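Local coordinates for actin-related protein 8 (Homo sapiens, PDB 4FO0) that binds ATP with low basal ATPase activity and is proposed as a core subunit of the INO80 chromatin-remodelling complex, at residues Tyr209-Lys215 against Ala589-Trp593; Tyr199-Leu203 against Leu570-Gln574; Ile86-Ser92 against Gln324-Gly328; Val82-Ile86 against Leu355-Met359. All coordinates share one frame; numbering follows the deposited sequence.

How the contacts relate
Contacts 1 and 2 lie together on one side of the chain and contacts 3 and 4 on the other, with centres 38 to 50 Å apart between the pairs. Contact 2 is buried and works by a guanidinium stacked on an indole; beside it, partly buried contact 1 packs the C-terminal aromatic residues against the start of helix 211-225 and the tyrosine just before it. A590 and L570 touch between them. Contacts 3 and 4 share helix 71-88 and I86. Contact 4, more deeply buried, is a helix crossing filled with aliphatic and thioether groups and edged by one amide–carboxylate bond; contact 3, nearer the surface, joins that helix's end and the next loop to another loop, largely through polar groups.

Contact 1. Residues Tyr209-Lys215 against Ala589-Trp593; sequences YNKQHVK and AAFVW
An aromatic cluster of Y209, F591 and W593 packs the chain's C-terminus against the start of helix 211-225, in what corresponds to subdomain 1 of actin. The Y209 hydroxyl donates to the terminal carboxylate, OH to W593 O at 3.0 Å, reaching it tilted 26° from the carbonyl plane. Tyrosine suits this place because it brings a donor hydroxyl and an aromatic ring: CZ of Y209 lies 3.5 Å from CE2 of F591, the two planes inclined at 58°. Toward the indole the Y209 ring is nearly parallel but slid aside, with little overlap.

W593 gives the largest share of the interface. The aliphatic part of K211 lies over one indole face, its CG 4.1 Å from the centroid of the six-membered ring in a CH-pi contact, while the distant ammonium adds at most a weak cation-pi attraction. At the indole edge V214 CG1 comes within 3.9 Å of W593 CZ3. With CG anti to the backbone N (chi1 -180°), W593 swings its indole out to this helix. N210, the N-cap, accepts from H213 N and fixes the first turn. W593 also rests on L585 and R586 of helix 583-588, and F591 on strand 229-234.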
loop_
_atom_site.group_PDB
_atom_site.type_symbol
_atom_site.label_atom_id
_atom_site.label_comp_id
_atom_site.label_asym_id
_atom_site.label_seq_id
_atom_site.Cartn_x
_atom_site.Cartn_y
_atom_site.Cartn_z
ATOM N N TYR A 209 12.961 6.467 -5.926
ATOM C CA TYR A 209 13.469 5.095 -6.032
ATOM C C TYR A 209 14.925 5.026 -5.617
ATOM O O TYR A 209 15.605 6.030 -5.533
ATOM C CB TYR A 209 13.335 4.567 -7.477
ATOM C CG TYR A 209 13.902 5.531 -8.486
ATOM C CD1 TYR A 209 13.094 6.483 -9.097
ATOM C CD2 TYR A 209 15.256 5.534 -8.783
ATOM C CE1 TYR A 209 13.620 7.395 -9.998
ATOM C CE2 TYR A 209 15.790 6.446 -9.685
ATOM C CZ TYR A 209 14.967 7.369 -10.286
ATOM O OH TYR A 209 15.496 8.267 -11.172
ATOM N N ASN A 210 15.405 3.821 -5.369
ATOM C CA ASN A 210 16.794 3.636 -5.041
ATOM C C ASN A 210 17.526 3.075 -6.262
ATOM O O ASN A 210 17.253 1.951 -6.690
ATOM C CB ASN A 210 16.886 2.696 -3.847
ATOM C CG ASN A 210 18.309 2.337 -3.493
ATOM O OD1 ASN A 210 19.142 2.081 -4.371
ATOM N ND2 ASN A 210 18.599 2.301 -2.193
ATOM N N LYS A 211 18.442 3.859 -6.829
ATOM C CA LYS A 211 19.108 3.469 -8.078
ATOM C C LYS A 211 19.746 2.090 -7.996
ATOM O O LYS A 211 19.545 1.246 -8.868
ATOM C CB LYS A 211 20.163 4.495 -8.488
ATOM C CG LYS A 211 19.602 5.832 -8.939
ATOM C CD LYS A 211 20.742 6.805 -9.225
ATOM C CE LYS A 211 20.230 8.212 -9.509
ATOM N NZ LYS A 211 19.459 8.790 -8.364
ATOM N N GLN A 212 20.516 1.856 -6.942
ATOM C CA GLN A 212 21.179 0.575 -6.801
ATOM C C GLN A 212 20.205 -0.598 -6.856
ATOM O O GLN A 212 20.458 -1.603 -7.522
ATOM C CB GLN A 212 21.963 0.521 -5.497
ATOM C CG GLN A 212 23.090 -0.503 -5.560
ATOM C CD GLN A 212 23.200 -1.344 -4.304
ATOM O OE1 GLN A 212 22.870 -0.895 -3.200
ATOM N NE2 GLN A 212 23.665 -2.580 -4.468
ATOM N N HIS A 213 19.098 -0.459 -6.136
ATOM C CA HIS A 213 18.112 -1.523 -6.005
ATOM C C HIS A 213 17.344 -1.779 -7.272
ATOM O O HIS A 213 17.060 -2.932 -7.604
ATOM C CB HIS A 213 17.129 -1.189 -4.898
ATOM C CG HIS A 213 17.743 -1.232 -3.544
ATOM N ND1 HIS A 213 17.114 -0.740 -2.423
ATOM C CD2 HIS A 213 18.941 -1.705 -3.133
ATOM C CE1 HIS A 213 17.900 -0.910 -1.376
ATOM N NE2 HIS A 213 19.012 -1.500 -1.780
ATOM N N VAL A 214 16.961 -0.699 -7.945
ATOM C CA VAL A 214 16.335 -0.796 -9.252
ATOM C C VAL A 214 17.288 -1.513 -10.211
ATOM O O VAL A 214 16.901 -2.477 -10.883
ATOM C CB VAL A 214 16.000 0.588 -9.770
ATOM C CG1 VAL A 214 15.414 0.521 -11.177
ATOM C CG2 VAL A 214 15.043 1.239 -8.816
ATOM N N LYS A 215 18.538 -1.057 -10.244
ATOM C CA LYS A 215 19.577 -1.711 -11.033
ATOM C C LYS A 215 19.531 -3.224 -10.820
ATOM O O LYS A 215 19.420 -3.996 -11.770
ATOM C CB LYS A 215 20.946 -1.162 -10.644
ATOM C CG LYS A 215 22.109 -1.713 -11.447
ATOM C CD LYS A 215 23.457 -1.393 -10.789
ATOM C CE LYS A 215 23.774 -2.360 -9.649
ATOM N NZ LYS A 215 24.960 -1.943 -8.843
ATOM N N ALA A 589 16.160 5.650 -19.885
ATOM C CA ALA A 589 15.015 5.687 -18.987
ATOM C C ALA A 589 14.075 6.851 -19.310
ATOM O O ALA A 589 14.519 7.978 -19.524
ATOM C CB ALA A 589 15.469 5.740 -17.535
ATOM N N ALA A 590 12.777 6.554 -19.334
ATOM C CA ALA A 590 11.728 7.544 -19.584
ATOM C C ALA A 590 11.828 8.728 -18.639
ATOM O O ALA A 590 11.551 9.872 -19.014
ATOM C CB ALA A 590 10.357 6.901 -19.458
ATOM N N PHE A 591 12.206 8.444 -17.401
ATOM C CA PHE A 591 12.417 9.494 -16.428
ATOM C C PHE A 591 13.907 9.808 -16.369
ATOM O O PHE A 591 14.734 9.085 -16.932
ATOM C CB PHE A 591 11.917 9.035 -15.064
ATOM C CG PHE A 591 12.460 7.713 -14.654
ATOM C CD1 PHE A 591 11.855 6.547 -15.078
ATOM C CD2 PHE A 591 13.604 7.632 -13.879
ATOM C CE1 PHE A 591 12.363 5.319 -14.709
ATOM C CE2 PHE A 591 14.113 6.410 -13.506
ATOM C CZ PHE A 591 13.493 5.252 -13.922
ATOM N N VAL A 592 14.248 10.894 -15.690
ATOM C CA VAL A 592 15.645 11.239 -15.498
ATOM C C VAL A 592 16.273 10.346 -14.430
ATOM O O VAL A 592 16.054 10.531 -13.234
ATOM C CB VAL A 592 15.796 12.719 -15.122
ATOM C CG1 VAL A 592 17.242 13.044 -14.804
ATOM C CG2 VAL A 592 15.289 13.584 -16.256
ATOM N N TRP A 593 17.044 9.361 -14.873
ATOM C CA TRP A 593 17.731 8.470 -13.952
ATOM C C TRP A 593 18.500 9.281 -12.910
ATOM O O TRP A 593 18.283 9.137 -11.699
ATOM C CB TRP A 593 18.667 7.539 -14.719
ATOM C CG TRP A 593 19.411 6.586 -13.857
ATOM C CD1 TRP A 593 20.720 6.672 -13.474
ATOM C CD2 TRP A 593 18.896 5.390 -13.266
ATOM N NE1 TRP A 593 21.052 5.600 -12.677
ATOM C CE2 TRP A 593 19.951 4.798 -12.534
ATOM C CE3 TRP A 593 17.643 4.764 -13.278
ATOM C CZ2 TRP A 593 19.792 3.608 -11.824
ATOM C CZ3 TRP A 593 17.485 3.576 -12.572
ATOM C CH2 TRP A 593 18.555 3.013 -11.856
ATOM O OXT TRP A 593 19.336 10.118 -13.263
#

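Contact 2. Residues Tyr199-Leu203 against Leu570-Gln574; sequences YRCIL and LWIYQ
R200 lays its guanidinium flat over the indole of W571, the centres 4.3 Å apart and the planes 30° from parallel. Arginine suits the position because its whole length is used. CD sits 3.8 Å from the centroid of the W571 six-membered ring and 12° off the normal, a CH-pi contact, and farther out the charged group makes a cation-pi contact with the same ring. The bend at chi3 (-57°) turns the guanidinium back over the indole after CD has crossed it. R200 NH1 ends 3.2 Å from W571 NE1, but both are donors, so the pair is held by stacking and charge–pi attraction rather than by a hydrogen bond.

Tryptophan offers both a wide face for the arginine and a far edge that reaches the neighbouring backbone. At that edge CZ3 of W571 comes 3.4 Å from the carbonyl O of C201. I202 packs obliquely against the indole's far end, its CG1 4.0 Å from CH2 of W571. Y573 borders the arginine, its OH 3.7 Å from R200 NH1. Were W571 an alanine, the R200 guanidinium would probably lose its stacking surface and be free to turn, with a gap opened beside I202.

The indole bridges strands that are not direct neighbours. Strand 572-573 pairs antiparallel with strand 229-234, which runs parallel to strand 200-205; W571 therefore passes over V231 to reach R200, and also touches I17 of strand 17-21, next in the sheet. C201 turns to the other side, onto I221 of helix 211-225.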
loop_
_atom_site.group_PDB
_atom_site.type_symbol
_atom_site.label_atom_id
_atom_site.label_comp_id
_atom_site.label_asym_id
_atom_site.label_seq_id
_atom_site.Cartn_x
_atom_site.Cartn_y
_atom_site.Cartn_z
ATOM N N TYR A 199 8.997 -13.190 -23.690
ATOM C CA TYR A 199 8.285 -12.099 -23.031
ATOM C C TYR A 199 9.150 -10.888 -22.744
ATOM O O TYR A 199 10.372 -10.977 -22.630
ATOM C CB TYR A 199 7.657 -12.569 -21.726
ATOM C CG TYR A 199 6.485 -13.477 -21.927
ATOM C CD1 TYR A 199 5.185 -12.995 -21.833
ATOM C CD2 TYR A 199 6.672 -14.817 -22.221
ATOM C CE1 TYR A 199 4.097 -13.838 -22.014
ATOM C CE2 TYR A 199 5.601 -15.658 -22.410
ATOM C CZ TYR A 199 4.311 -15.178 -22.310
ATOM O OH TYR A 199 3.240 -16.045 -22.504
ATOM N N ARG A 200 8.479 -9.753 -22.626
ATOM C CA ARG A 200 9.076 -8.537 -22.134
ATOM C C ARG A 200 8.348 -8.121 -20.868
ATOM O O ARG A 200 7.246 -8.599 -20.574
ATOM C CB ARG A 200 8.984 -7.427 -23.172
ATOM C CG ARG A 200 10.061 -7.522 -24.221
ATOM C CD ARG A 200 9.831 -6.497 -25.306
ATOM N NE ARG A 200 8.514 -6.674 -25.904
ATOM C CZ ARG A 200 8.008 -5.877 -26.834
ATOM N NH1 ARG A 200 8.721 -4.851 -27.277
ATOM N NH2 ARG A 200 6.796 -6.109 -27.318
ATOM N N CYS A 201 8.965 -7.205 -20.136
ATOM C CA CYS A 201 8.481 -6.816 -18.826
ATOM C C CYS A 201 8.352 -5.304 -18.634
ATOM O O CYS A 201 9.249 -4.534 -18.967
ATOM C CB CYS A 201 9.428 -7.372 -17.768
ATOM S SG CYS A 201 9.053 -6.801 -16.112
ATOM N N ILE A 202 7.230 -4.882 -18.078
ATOM C CA ILE A 202 7.129 -3.525 -17.584
ATOM C C ILE A 202 7.189 -3.542 -16.061
ATOM O O ILE A 202 6.303 -4.093 -15.403
ATOM C CB ILE A 202 5.826 -2.890 -18.008
ATOM C CG1 ILE A 202 5.694 -2.952 -19.543
ATOM C CG2 ILE A 202 5.738 -1.485 -17.426
ATOM C CD1 ILE A 202 5.642 -1.606 -20.225
ATOM N N LEU A 203 8.244 -2.948 -15.515
ATOM C CA LEU A 203 8.435 -2.864 -14.076
ATOM C C LEU A 203 8.100 -1.480 -13.519
ATOM O O LEU A 203 8.749 -0.484 -13.853
ATOM C CB LEU A 203 9.877 -3.214 -13.706
ATOM C CG LEU A 203 10.238 -3.129 -12.209
ATOM C CD1 LEU A 203 9.357 -4.048 -11.365
ATOM C CD2 LEU A 203 11.696 -3.463 -11.962
ATOM N N LEU A 570 11.866 2.671 -25.446
ATOM C CA LEU A 570 12.241 2.556 -24.040
ATOM C C LEU A 570 12.859 1.209 -23.692
ATOM O O LEU A 570 13.672 1.127 -22.782
ATOM C CB LEU A 570 11.045 2.835 -23.127
ATOM C CG LEU A 570 10.406 4.225 -23.245
ATOM C CD1 LEU A 570 9.219 4.379 -22.294
ATOM C CD2 LEU A 570 11.429 5.318 -23.001
ATOM N N TRP A 571 12.489 0.162 -24.426
ATOM C CA TRP A 571 12.932 -1.197 -24.099
ATOM C C TRP A 571 14.435 -1.332 -23.944
ATOM O O TRP A 571 15.206 -0.869 -24.781
ATOM C CB TRP A 571 12.422 -2.213 -25.124
ATOM C CG TRP A 571 10.940 -2.246 -25.199
ATOM C CD1 TRP A 571 10.161 -1.707 -26.171
ATOM C CD2 TRP A 571 10.045 -2.821 -24.238
ATOM N NE1 TRP A 571 8.830 -1.923 -25.888
ATOM C CE2 TRP A 571 8.733 -2.606 -24.706
ATOM C CE3 TRP A 571 10.226 -3.496 -23.031
ATOM C CZ2 TRP A 571 7.607 -3.039 -24.008
ATOM C CZ3 TRP A 571 9.108 -3.932 -22.342
ATOM C CH2 TRP A 571 7.817 -3.698 -22.829
ATOM N N ILE A 572 14.844 -1.967 -22.858
ATOM C CA ILE A 572 16.232 -2.335 -22.684
ATOM C C ILE A 572 16.298 -3.835 -22.800
ATOM O O ILE A 572 15.571 -4.540 -22.103
ATOM C CB ILE A 572 16.764 -1.915 -21.316
ATOM C CG1 ILE A 572 16.727 -0.391 -21.174
ATOM C CG2 ILE A 572 18.171 -2.444 -21.116
ATOM C CD1 ILE A 572 17.136 0.104 -19.801
ATOM N N TYR A 573 17.165 -4.324 -23.681
ATOM C CA TYR A 573 17.222 -5.748 -23.979
ATOM C C TYR A 573 18.384 -6.431 -23.299
ATOM O O TYR A 573 19.363 -5.787 -22.916
ATOM C CB TYR A 573 17.244 -5.984 -25.496
ATOM C CG TYR A 573 15.950 -5.557 -26.157
ATOM C CD1 TYR A 573 14.853 -6.418 -26.192
ATOM C CD2 TYR A 573 15.805 -4.278 -26.705
ATOM C CE1 TYR A 573 13.643 -6.030 -26.775
ATOM C CE2 TYR A 573 14.599 -3.877 -27.293
ATOM C CZ TYR A 573 13.524 -4.763 -27.325
ATOM O OH TYR A 573 12.325 -4.392 -27.898
ATOM N N GLN A 574 18.259 -7.746 -23.150
ATOM C CA GLN A 574 19.246 -8.545 -22.439
ATOM C C GLN A 574 20.692 -8.237 -22.783
ATOM O O GLN A 574 21.516 -8.031 -21.887
ATOM C CB GLN A 574 19.007 -10.020 -22.688
ATOM C CG GLN A 574 17.881 -10.619 -21.911
ATOM C CD GLN A 574 18.084 -12.109 -21.720
ATOM O OE1 GLN A 574 19.211 -12.567 -21.518
ATOM N NE2 GLN A 574 17.001 -12.875 -21.794
#

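Contact 3. Residues Ile86-Ser92 against Gln324-Gly328; sequences IWSKKMS and QDISG
The carboxamide of Q324 and the carboxylate of D325 are the flat groups that meet helix 71-88 and the loop after it. Over one face of the amide lies the aliphatic chain of K89, CG and CB above the plane, and CD reaches 3.4 Å from Q324 CG. On the opposite side of that plane stands L355 CD2. The amide nitrogen bonds weakly to the last turn of the helix, NE2 of Q324 to I86 O at 3.2 Å with a bent N-H...O angle of 127°. NE2 also lies close to K89 O, but at a poor angle. A glutamine fits here: its doubled-back chain (chi2 -65°) brings an N-H donor to the I86 carbonyl in the last turn, and its methylenes match the extended K89.

D325 grips S92 with both oxygens. Its OD1 accepts from S92 N at 3.0 Å and its OD2 from S92 OG at 2.6 Å, each met on the syn side, with both donors on the same side of the carboxylate plane. M91 fills the middle, CB 3.5 Å from D325 OD1 and SD near the Q324 carbonyl O, its bent thioether also approaching S327. The contact thus ties the end of helix 71-88 to the loop between helix 306-319 and strand 330-336, with K89 also resting on F519 and H522 of helix 516-527.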
loop_
_atom_site.group_PDB
_atom_site.type_symbol
_atom_site.label_atom_id
_atom_site.label_comp_id
_atom_site.label_asym_id
_atom_site.label_seq_id
_atom_site.Cartn_x
_atom_site.Cartn_y
_atom_site.Cartn_z
ATOM N N ILE A 86 -12.242 16.947 14.487
ATOM C CA ILE A 86 -13.538 16.301 14.342
ATOM C C ILE A 86 -14.647 17.242 14.811
ATOM O O ILE A 86 -15.619 17.505 14.094
ATOM C CB ILE A 86 -13.598 14.988 15.136
ATOM C CG1 ILE A 86 -12.732 13.919 14.469
ATOM C CG2 ILE A 86 -15.022 14.493 15.259
ATOM C CD1 ILE A 86 -12.666 12.609 15.265
ATOM N N TRP A 87 -14.476 17.734 16.031
ATOM C CA TRP A 87 -15.347 18.729 16.639
ATOM C C TRP A 87 -15.506 19.971 15.772
ATOM O O TRP A 87 -16.606 20.478 15.586
ATOM C CB TRP A 87 -14.745 19.157 17.976
ATOM C CG TRP A 87 -15.612 20.084 18.755
ATOM C CD1 TRP A 87 -15.366 21.393 19.036
ATOM C CD2 TRP A 87 -16.874 19.770 19.361
ATOM N NE1 TRP A 87 -16.391 21.913 19.782
ATOM C CE2 TRP A 87 -17.327 20.936 20.001
ATOM C CE3 TRP A 87 -17.658 18.613 19.431
ATOM C CZ2 TRP A 87 -18.540 20.983 20.694
ATOM C CZ3 TRP A 87 -18.853 18.658 20.127
ATOM C CH2 TRP A 87 -19.285 19.836 20.746
ATOM N N SER A 88 -14.383 20.467 15.270
ATOM C CA SER A 88 -14.356 21.679 14.481
ATOM C C SER A 88 -15.245 21.603 13.234
ATOM O O SER A 88 -15.728 22.618 12.753
ATOM C CB SER A 88 -12.913 22.013 14.102
ATOM O OG SER A 88 -12.772 22.094 12.694
ATOM N N LYS A 89 -15.462 20.400 12.721
ATOM C CA LYS A 89 -16.228 20.214 11.494
ATOM C C LYS A 89 -17.680 19.902 11.817
ATOM O O LYS A 89 -17.980 18.906 12.464
ATOM C CB LYS A 89 -15.618 19.087 10.665
ATOM C CG LYS A 89 -16.376 18.729 9.398
ATOM C CD LYS A 89 -15.542 17.766 8.545
ATOM C CE LYS A 89 -16.235 17.446 7.226
ATOM N NZ LYS A 89 -15.360 16.729 6.272
ATOM N N LYS A 90 -18.585 20.763 11.380
ATOM C CA LYS A 90 -19.983 20.584 11.713
ATOM C C LYS A 90 -20.552 19.456 10.882
ATOM O O LYS A 90 -19.943 19.027 9.896
ATOM C CB LYS A 90 -20.769 21.866 11.453
ATOM C CG LYS A 90 -20.211 23.094 12.145
ATOM C CD LYS A 90 -20.225 22.939 13.653
ATOM C CE LYS A 90 -20.626 24.248 14.310
ATOM N NZ LYS A 90 -22.028 24.594 13.941
ATOM N N MET A 91 -21.726 18.981 11.274
ATOM C CA MET A 91 -22.377 17.929 10.518
ATOM C C MET A 91 -23.269 18.528 9.443
ATOM O O MET A 91 -23.383 19.749 9.342
ATOM C CB MET A 91 -23.149 17.008 11.449
ATOM C CG MET A 91 -22.231 16.276 12.413
ATOM S SD MET A 91 -23.020 14.836 13.151
ATOM C CE MET A 91 -24.319 15.627 14.109
ATOM N N SER A 92 -23.884 17.674 8.633
ATOM C CA SER A 92 -24.677 18.134 7.496
ATOM C C SER A 92 -25.833 19.035 7.912
ATOM O O SER A 92 -26.201 19.956 7.182
ATOM C CB SER A 92 -25.205 16.949 6.688
ATOM O OG SER A 92 -24.155 16.325 5.970
ATOM N N GLN A 324 -18.383 12.479 8.657
ATOM C CA GLN A 324 -18.817 13.184 9.875
ATOM C C GLN A 324 -20.197 12.753 10.339
ATOM O O GLN A 324 -20.491 12.743 11.537
ATOM C CB GLN A 324 -18.863 14.697 9.668
ATOM C CG GLN A 324 -17.543 15.386 9.804
ATOM C CD GLN A 324 -16.971 15.311 11.208
ATOM O OE1 GLN A 324 -15.895 14.740 11.417
ATOM N NE2 GLN A 324 -17.666 15.915 12.173
ATOM N N ASP A 325 -21.043 12.404 9.384
ATOM C CA ASP A 325 -22.457 12.205 9.662
ATOM C C ASP A 325 -22.794 10.859 10.288
ATOM O O ASP A 325 -23.899 10.671 10.803
ATOM C CB ASP A 325 -23.282 12.475 8.404
ATOM C CG ASP A 325 -23.095 13.895 7.887
ATOM O OD1 ASP A 325 -22.939 14.822 8.715
ATOM O OD2 ASP A 325 -23.082 14.083 6.655
ATOM N N ILE A 326 -21.839 9.934 10.255
ATOM C CA ILE A 326 -21.964 8.671 10.970
ATOM C C ILE A 326 -21.436 8.890 12.379
ATOM O O ILE A 326 -20.234 9.074 12.580
ATOM C CB ILE A 326 -21.127 7.552 10.305
ATOM C CG1 ILE A 326 -21.589 7.289 8.880
ATOM C CG2 ILE A 326 -21.210 6.261 11.094
ATOM C CD1 ILE A 326 -20.791 6.183 8.207
ATOM N N SER A 327 -22.324 8.874 13.362
ATOM C CA SER A 327 -21.911 9.221 14.715
ATOM C C SER A 327 -22.682 8.420 15.736
ATOM O O SER A 327 -23.609 7.689 15.392
ATOM C CB SER A 327 -22.140 10.713 14.963
ATOM O OG SER A 327 -23.526 11.026 14.921
ATOM N N GLY A 328 -22.291 8.561 16.997
ATOM C CA GLY A 328 -22.903 7.809 18.079
ATOM C C GLY A 328 -22.278 6.444 18.290
ATOM O O GLY A 328 -21.311 6.070 17.622
#

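Contact 4. Residues Val82-Ile86 against Leu355-Met359; sequences VDQAI and LQAPM
The D83 carboxylate and the Q356 carboxamide face each other almost coplanar, their planes 10° apart, across two crossing helices. NE2 of Q356 donates to D83 OD1 at 3.0 Å with an N-H...O angle of 153°, meeting the oxygen on its syn side. Glutamine suits the place because its chain, extended beyond CG, spans the gap while its methylenes stay apolar: Q356 CG lies 3.9 Å from I86 CD1, the two side chains at about a right angle. With a leucine in place of Q356, D83 OD1 is likely to be left without its N-H partner across the helices.

The rest of the contact is apolar. I86 and L355 reach toward each other tip to tip, CD1 of I86 4.0 Å from CD2 of L355. M359 runs obliquely across I86, its SD 3.5 Å from I86 CG1, and a bend at chi3 (45°) swings its CE toward A85 CB, 3.9 Å away. The flexible thioether can thus follow both the branched I86 and the small A85. V82 adds to the apolar patch, with CG1 3.7 Å from M359 CB. The segments 82-86 and 355-359, of helices 71-88 and 353-359, cross with their axes 10.1 Å apart at closest approach. Around them Q356 leans on L290 of helix 280-293, while M359 touches F519 and A85 touches R523, both of helix 516-527.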
loop_
_atom_site.group_PDB
_atom_site.type_symbol
_atom_site.label_atom_id
_atom_site.label_comp_id
_atom_site.label_asym_id
_atom_site.label_seq_id
_atom_site.Cartn_x
_atom_site.Cartn_y
_atom_site.Cartn_z
ATOM N N VAL A 82 -6.698 15.169 16.312
ATOM C CA VAL A 82 -7.774 14.481 15.592
ATOM C C VAL A 82 -9.124 14.900 16.147
ATOM O O VAL A 82 -10.020 15.315 15.414
ATOM C CB VAL A 82 -7.657 12.925 15.698
ATOM C CG1 VAL A 82 -8.725 12.260 14.863
ATOM C CG2 VAL A 82 -6.275 12.450 15.235
ATOM N N ASP A 83 -9.259 14.797 17.462
ATOM C CA ASP A 83 -10.500 15.147 18.121
ATOM C C ASP A 83 -10.892 16.590 17.867
ATOM O O ASP A 83 -12.067 16.889 17.676
ATOM C CB ASP A 83 -10.403 14.862 19.619
ATOM C CG ASP A 83 -10.780 13.407 19.964
ATOM O OD1 ASP A 83 -11.246 12.682 19.054
ATOM O OD2 ASP A 83 -10.633 12.994 21.140
ATOM N N GLN A 84 -9.900 17.476 17.847
ATOM C CA GLN A 84 -10.151 18.894 17.650
ATOM C C GLN A 84 -10.677 19.158 16.247
ATOM O O GLN A 84 -11.586 19.971 16.047
ATOM C CB GLN A 84 -8.878 19.700 17.897
ATOM C CG GLN A 84 -9.036 21.175 17.572
ATOM C CD GLN A 84 -7.728 21.924 17.595
ATOM O OE1 GLN A 84 -6.830 21.623 18.383
ATOM N NE2 GLN A 84 -7.610 22.908 16.719
ATOM N N ALA A 85 -10.088 18.458 15.284
ATOM C CA ALA A 85 -10.503 18.531 13.895
ATOM C C ALA A 85 -11.891 17.951 13.692
ATOM O O ALA A 85 -12.626 18.384 12.814
ATOM C CB ALA A 85 -9.497 17.799 13.015
ATOM N N ILE A 86 -12.242 16.947 14.487
ATOM C CA ILE A 86 -13.538 16.301 14.342
ATOM C C ILE A 86 -14.647 17.242 14.811
ATOM O O ILE A 86 -15.619 17.505 14.094
ATOM C CB ILE A 86 -13.598 14.988 15.136
ATOM C CG1 ILE A 86 -12.732 13.919 14.469
ATOM C CG2 ILE A 86 -15.022 14.493 15.259
ATOM C CD1 ILE A 86 -12.666 12.609 15.265
ATOM N N LEU A 355 -13.870 6.688 13.200
ATOM C CA LEU A 355 -13.507 7.901 12.464
ATOM C C LEU A 355 -12.141 8.451 12.878
ATOM O O LEU A 355 -11.392 8.937 12.058
ATOM C CB LEU A 355 -14.571 8.978 12.646
ATOM C CG LEU A 355 -14.274 10.369 12.080
ATOM C CD1 LEU A 355 -14.252 10.376 10.546
ATOM C CD2 LEU A 355 -15.329 11.315 12.586
ATOM N N GLN A 356 -11.823 8.353 14.161
ATOM C CA GLN A 356 -10.524 8.772 14.653
ATOM C C GLN A 356 -9.363 8.107 13.916
ATOM O O GLN A 356 -8.436 8.783 13.467
ATOM C CB GLN A 356 -10.414 8.489 16.147
ATOM C CG GLN A 356 -11.368 9.309 16.994
ATOM C CD GLN A 356 -11.403 8.823 18.424
ATOM O OE1 GLN A 356 -11.677 7.652 18.682
ATOM N NE2 GLN A 356 -11.094 9.702 19.357
ATOM N N ALA A 357 -9.414 6.784 13.794
ATOM C CA ALA A 357 -8.286 6.025 13.271
ATOM C C ALA A 357 -7.862 6.435 11.848
ATOM O O ALA A 357 -6.688 6.680 11.597
ATOM C CB ALA A 357 -8.587 4.545 13.338
ATOM N N PRO A 358 -8.816 6.490 10.911
ATOM C CA PRO A 358 -8.498 6.896 9.535
ATOM C C PRO A 358 -7.959 8.316 9.492
ATOM O O PRO A 358 -7.128 8.635 8.647
ATOM C CB PRO A 358 -9.858 6.857 8.821
ATOM C CG PRO A 358 -10.710 5.985 9.666
ATOM C CD PRO A 358 -10.219 6.076 11.079
ATOM N N MET A 359 -8.440 9.166 10.393
ATOM C CA MET A 359 -7.984 10.549 10.445
ATOM C C MET A 359 -6.580 10.711 11.009
ATOM O O MET A 359 -6.032 11.804 10.964
ATOM C CB MET A 359 -8.941 11.409 11.252
ATOM C CG MET A 359 -10.237 11.682 10.541
ATOM S SD MET A 359 -11.194 12.898 11.438
ATOM C CE MET A 359 -9.917 14.101 11.806
#